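Local atomic coordinates of cellulose-binding protein (Saccharophagus degradans, PDB entry 2YHG), a protein that probably acts in carbohydrate metabolism, this C-terminal part of a longer, probably polysaccharide-binding protein containing a nucleoside hydrolase-like domain. Residues Y105-Y117 against S124-A136. Numbering follows the deposited sequence. Where two conformers were deposited one is given.
Sequences YLDSINVMGQRGY and SGKDSAGSNLIIA. With EDO (1,2-ethanediol), chain J.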
loop_
_atom_site.group_PDB
_atom_site.type_symbol
_atom_site.label_atom_id
_atom_site.label_comp_id
_atom_site.label_asym_id
_atom_site.label_seq_id
_atom_site.Cartn_x
_atom_site.Cartn_y
_atom_site.Cartn_z
ATOM N N TYR A 105 15.444 -14.933 0.143
ATOM C CA TYR A 105 14.001 -15.030 0.026
ATOM C C TYR A 105 13.478 -14.178 -1.139
ATOM O O TYR A 105 12.666 -14.633 -1.941
ATOM C CB TYR A 105 13.322 -14.650 1.325
ATOM C CG TYR A 105 11.827 -14.567 1.166
ATOM C CD1 TYR A 105 11.065 -15.695 0.964
ATOM C CD2 TYR A 105 11.208 -13.329 1.089
ATOM C CE1 TYR A 105 9.697 -15.587 0.735
ATOM C CE2 TYR A 105 9.841 -13.209 0.878
ATOM C CZ TYR A 105 9.102 -14.328 0.676
ATOM O OH TYR A 105 7.742 -14.216 0.500
ATOM N N LEU A 106 13.963 -12.951 -1.248
ATOM C CA LEU A 106 13.507 -12.085 -2.333
ATOM C C LEU A 106 13.877 -12.650 -3.685
ATOM O O LEU A 106 13.071 -12.610 -4.608
ATOM C CB LEU A 106 14.058 -10.680 -2.198
ATOM C CG LEU A 106 13.528 -9.896 -1.011
ATOM C CD1 LEU A 106 14.104 -8.490 -1.031
ATOM C CD2 LEU A 106 12.011 -9.844 -0.936
ATOM N N ASP A 107 15.063 -13.238 -3.798
ATOM C CA ASP A 107 15.437 -13.878 -5.038
ATOM C C ASP A 107 14.416 -14.965 -5.401
ATOM O O ASP A 107 14.081 -15.147 -6.578
ATOM C CB ASP A 107 16.815 -14.527 -4.920
ATOM C CG ASP A 107 17.959 -13.533 -4.759
ATOM O OD1 ASP A 107 17.798 -12.340 -5.082
ATOM O OD2 ASP A 107 19.023 -13.964 -4.228
ATOM N N SER A 108 13.935 -15.712 -4.400
ATOM C CA SER A 108 13.028 -16.814 -4.647
ATOM C C SER A 108 11.644 -16.409 -5.156
ATOM O O SER A 108 10.950 -17.220 -5.716
ATOM C CB SER A 108 12.883 -17.683 -3.394
ATOM O OG SER A 108 11.993 -17.153 -2.447
ATOM N N ILE A 109 11.268 -15.157 -4.920
ATOM C CA ILE A 109 9.958 -14.629 -5.314
ATOM C C ILE A 109 10.059 -13.601 -6.458
ATOM O O ILE A 109 9.061 -12.974 -6.809
ATOM C CB ILE A 109 9.178 -14.064 -4.115
ATOM C CG1 ILE A 109 9.905 -12.894 -3.459
ATOM C CG2 ILE A 109 8.892 -15.171 -3.119
ATOM C CD1 ILE A 109 9.027 -12.008 -2.577
ATOM N N ASN A 110 11.236 -13.530 -7.077
ATOM C CA ASN A 110 11.520 -12.713 -8.249
ATOM C C ASN A 110 11.310 -13.585 -9.463
ATOM O O ASN A 110 12.203 -14.370 -9.845
ATOM C CB ASN A 110 12.972 -12.236 -8.126
ATOM C CG ASN A 110 13.512 -11.615 -9.390
ATOM O OD1 ASN A 110 12.760 -11.275 -10.310
ATOM N ND2 ASN A 110 14.836 -11.482 -9.457
ATOM N N VAL A 111 10.152 -13.452 -10.112
ATOM C CA VAL A 111 9.745 -14.362 -11.164
ATOM C C VAL A 111 9.062 -13.625 -12.306
ATOM O O VAL A 111 8.596 -12.492 -12.118
ATOM C CB VAL A 111 8.832 -15.510 -10.640
ATOM C CG1 VAL A 111 9.518 -16.297 -9.502
ATOM C CG2 VAL A 111 7.458 -14.985 -10.179
ATOM N N MET A 112 8.952 -14.301 -13.446
ATOM C CA MET A 112 8.216 -13.800 -14.574
ATOM C C MET A 112 6.733 -14.068 -14.448
ATOM O O MET A 112 6.325 -15.179 -14.124
ATOM C CB MET A 112 8.717 -14.446 -15.846
ATOM C CG MET A 112 10.139 -14.087 -16.225
ATOM S SD MET A 112 10.433 -12.353 -16.586
ATOM C CE MET A 112 9.442 -12.113 -18.042
ATOM N N GLY A 113 5.934 -13.088 -14.817
ATOM C CA GLY A 113 4.506 -13.216 -15.033
ATOM C C GLY A 113 4.189 -13.366 -16.499
ATOM O O GLY A 113 4.968 -13.922 -17.274
ATOM N N GLN A 114 3.035 -12.848 -16.913
ATOM C CA GLN A 114 2.667 -12.976 -18.334
ATOM C C GLN A 114 3.666 -12.174 -19.168
ATOM O O GLN A 114 4.018 -11.027 -18.821
ATOM C CB GLN A 114 1.265 -12.466 -18.618
ATOM C CG GLN A 114 0.169 -13.043 -17.723
ATOM C CD GLN A 114 0.267 -14.545 -17.555
ATOM O OE1 GLN A 114 0.689 -15.037 -16.513
ATOM N NE2 GLN A 114 -0.105 -15.285 -18.571
ATOM N N ARG A 115 4.071 -12.750 -20.307
ATOM C CA ARG A 115 5.066 -12.137 -21.188
ATOM C C ARG A 115 4.442 -11.341 -22.315
ATOM O O ARG A 115 5.166 -10.647 -23.026
ATOM C CB ARG A 115 6.015 -13.179 -21.734
ATOM C CG ARG A 115 6.844 -13.832 -20.669
ATOM C CD ARG A 115 7.788 -14.878 -21.245
ATOM N NE ARG A 115 7.066 -16.000 -21.834
ATOM C CZ ARG A 115 7.560 -16.800 -22.769
ATOM N NH1 ARG A 115 8.757 -16.564 -23.251
ATOM N NH2 ARG A 115 6.902 -17.894 -23.124
ATOM N N GLY A 116 3.133 -11.465 -22.501
ATOM C CA GLY A 116 2.385 -10.727 -23.502
ATOM C C GLY A 116 1.295 -9.906 -22.878
ATOM O O GLY A 116 1.099 -9.910 -21.654
ATOM N N TYR A 117 0.551 -9.189 -23.725
ATOM C CA TYR A 117 -0.340 -8.133 -23.277
ATOM C C TYR A 117 -1.780 -8.577 -23.004
ATOM O O TYR A 117 -2.423 -9.225 -23.826
ATOM C CB TYR A 117 -0.364 -7.018 -24.332
ATOM C CG TYR A 117 -1.416 -5.979 -24.037
ATOM C CD1 TYR A 117 -1.266 -5.099 -22.972
ATOM C CD2 TYR A 117 -2.590 -5.914 -24.757
ATOM C CE1 TYR A 117 -2.278 -4.199 -22.622
ATOM C CE2 TYR A 117 -3.605 -5.020 -24.438
ATOM C CZ TYR A 117 -3.455 -4.199 -23.334
ATOM O OH TYR A 117 -4.465 -3.347 -22.914
ATOM N N SER A 124 -5.629 -20.918 -21.963
ATOM C CA SER A 124 -5.096 -22.248 -22.000
ATOM C C SER A 124 -3.616 -22.210 -22.354
ATOM O O SER A 124 -3.219 -21.615 -23.348
ATOM C CB SER A 124 -5.893 -23.062 -23.008
ATOM O OG SER A 124 -5.501 -24.405 -22.979
ATOM N N GLY A 125 -2.810 -22.919 -21.561
ATOM C CA GLY A 125 -1.392 -23.013 -21.822
ATOM C C GLY A 125 -0.569 -21.795 -21.483
ATOM O O GLY A 125 0.633 -21.766 -21.773
ATOM N N LYS A 126 -1.183 -20.789 -20.836
ATOM C CA LYS A 126 -0.523 -19.506 -20.609
ATOM C C LYS A 126 -0.158 -19.268 -19.152
ATOM O O LYS A 126 0.116 -18.144 -18.750
ATOM C CB LYS A 126 -1.366 -18.374 -21.201
ATOM C CG LYS A 126 -1.588 -18.592 -22.681
ATOM C CD LYS A 126 -2.255 -17.434 -23.376
ATOM C CE LYS A 126 -2.287 -17.656 -24.880
ATOM N NZ LYS A 126 -3.036 -16.612 -25.605
ATOM N N ASP A 127 -0.054 -20.321 -18.355
ATOM C CA ASP A 127 0.403 -20.100 -16.985
ATOM C C ASP A 127 1.826 -19.538 -16.969
ATOM O O ASP A 127 2.668 -19.908 -17.825
ATOM C CB ASP A 127 0.446 -21.404 -16.201
ATOM C CG ASP A 127 -0.904 -21.977 -15.879
ATOM O OD1 ASP A 127 -1.932 -21.267 -15.847
ATOM O OD2 ASP A 127 -0.905 -23.199 -15.507
ATOM N N SER A 128 2.120 -18.725 -15.968
ATOM C CA SER A 128 3.453 -18.269 -15.705
ATOM C C SER A 128 3.878 -18.629 -14.300
ATOM O O SER A 128 3.053 -18.963 -13.432
ATOM C CB SER A 128 3.559 -16.753 -15.918
ATOM O OG SER A 128 2.692 -16.053 -15.036
ATOM N N ALA A 129 5.173 -18.479 -14.024
ATOM C CA ALA A 129 5.639 -18.589 -12.647
ATOM C C ALA A 129 4.867 -17.630 -11.755
ATOM O O ALA A 129 4.465 -17.975 -10.648
ATOM C CB ALA A 129 7.129 -18.372 -12.560
ATOM N N GLY A 130 4.644 -16.417 -12.241
ATOM C CA GLY A 130 3.948 -15.424 -11.445
ATOM C C GLY A 130 2.486 -15.732 -11.204
ATOM O O GLY A 130 1.980 -15.540 -10.103
ATOM N N SER A 131 1.775 -16.231 -12.217
ATOM C CA SER A 131 0.381 -16.544 -12.020
ATOM C C SER A 131 0.247 -17.693 -11.034
ATOM O O SER A 131 -0.603 -17.672 -10.162
ATOM C CB SER A 131 -0.348 -16.793 -13.351
ATOM O OG SER A 131 0.115 -17.932 -14.038
ATOM N N ASN A 132 1.095 -18.697 -11.187
ATOM C CA ASN A 132 1.059 -19.805 -10.239
ATOM C C ASN A 132 1.446 -19.341 -8.839
ATOM O O ASN A 132 0.893 -19.876 -7.861
ATOM C CB ASN A 132 1.992 -20.935 -10.691
ATOM C CG ASN A 132 1.452 -21.727 -11.847
ATOM O OD1 ASN A 132 0.250 -21.697 -12.139
ATOM N ND2 ASN A 132 2.336 -22.452 -12.522
ATOM N N LEU A 133 2.367 -18.403 -8.705
ATOM C CA LEU A 133 2.754 -17.871 -7.405
ATOM C C LEU A 133 1.556 -17.217 -6.724
ATOM O O LEU A 133 1.320 -17.404 -5.522
ATOM C CB LEU A 133 3.930 -16.892 -7.591
ATOM C CG LEU A 133 4.489 -16.191 -6.338
ATOM C CD1 LEU A 133 5.828 -15.589 -6.658
ATOM C CD2 LEU A 133 3.575 -15.044 -5.840
ATOM N N ILE A 134 0.759 -16.451 -7.469
ATOM C CA ILE A 134 -0.415 -15.846 -6.935
ATOM C C ILE A 134 -1.389 -16.906 -6.441
ATOM O O ILE A 134 -1.969 -16.780 -5.359
ATOM C CB ILE A 134 -1.055 -14.866 -7.944
ATOM C CG1 ILE A 134 -0.142 -13.688 -8.186
ATOM C CG2 ILE A 134 -2.428 -14.426 -7.486
ATOM C CD1 ILE A 134 -0.513 -12.856 -9.393
ATOM N N ILE A 135 -1.659 -17.923 -7.256
ATOM C CA ILE A 135 -2.556 -18.998 -6.826
ATOM C C ILE A 135 -2.087 -19.597 -5.489
ATOM O O ILE A 135 -2.878 -19.781 -4.562
ATOM C CB ILE A 135 -2.703 -20.088 -7.890
ATOM C CG1 ILE A 135 -3.341 -19.516 -9.170
ATOM C CG2 ILE A 135 -3.522 -21.261 -7.361
ATOM C CD1 ILE A 135 -3.392 -20.487 -10.313
ATOM N N ALA A 136 -0.800 -19.909 -5.422
ATOM C CA ALA A 136 -0.279 -20.551 -4.223
ATOM C C ALA A 136 -0.416 -19.662 -3.005
ATOM O O ALA A 136 -0.725 -20.123 -1.898
ATOM C CB ALA A 136 1.162 -20.964 -4.423
HETATM C C1 EDO J . 2.825 -16.548 -20.543
HETATM O O1 EDO J . 3.333 -15.417 -21.227
HETATM C C2 EDO J . 3.835 -17.047 -19.550
HETATM O O2 EDO J . 5.041 -17.376 -20.238
#
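The side-chain amide of Gln114 bridges Lys126 and the N-cap Ser128, just ahead of helix 129-139, using both of its ends. Its NE2 donates to Lys126 O at 2.9 Å with an N-H...O angle of 169°, the acceptor lying in the amide plane, while OE1 accepts from Ser128 OG at 2.7 Å, the hydroxyl tilted 29° from the carbonyl plane. A bend at chi2 (-46°) turns the amide toward the loop, where the two bonds fix its rotation; NE2 also donates to Asp121 O. Ser128 OG accepts from Ser131 N at 3.0 Å and Ser131 OG accepts from Ser128 N, a capping box, so Ser128 OG serves the helix and Gln114 together. This lies in the nucleoside hydrolase-like domain, where strand 110-112 is an outermost strand of the parallel sheet and residues 113-128 lead from it to the helix. Gly130 N donates to Met112 O at 2.8 Å, tying the strand's end to the first turn, and side-chain-free Gly130 brings its CA 4.2 Å from Gly113 CA. Farther along, Val111 packs with CB against Ala129 CB (3.8 Å) and CG2 against Leu133 CD1 (3.9 Å). Arg115 N donates to O1 and Arg115 NE to O2 of an ethanediol, probably from the crystallisation liquor, whose C1 lies beside Gln114 NE2 and Lys126 O.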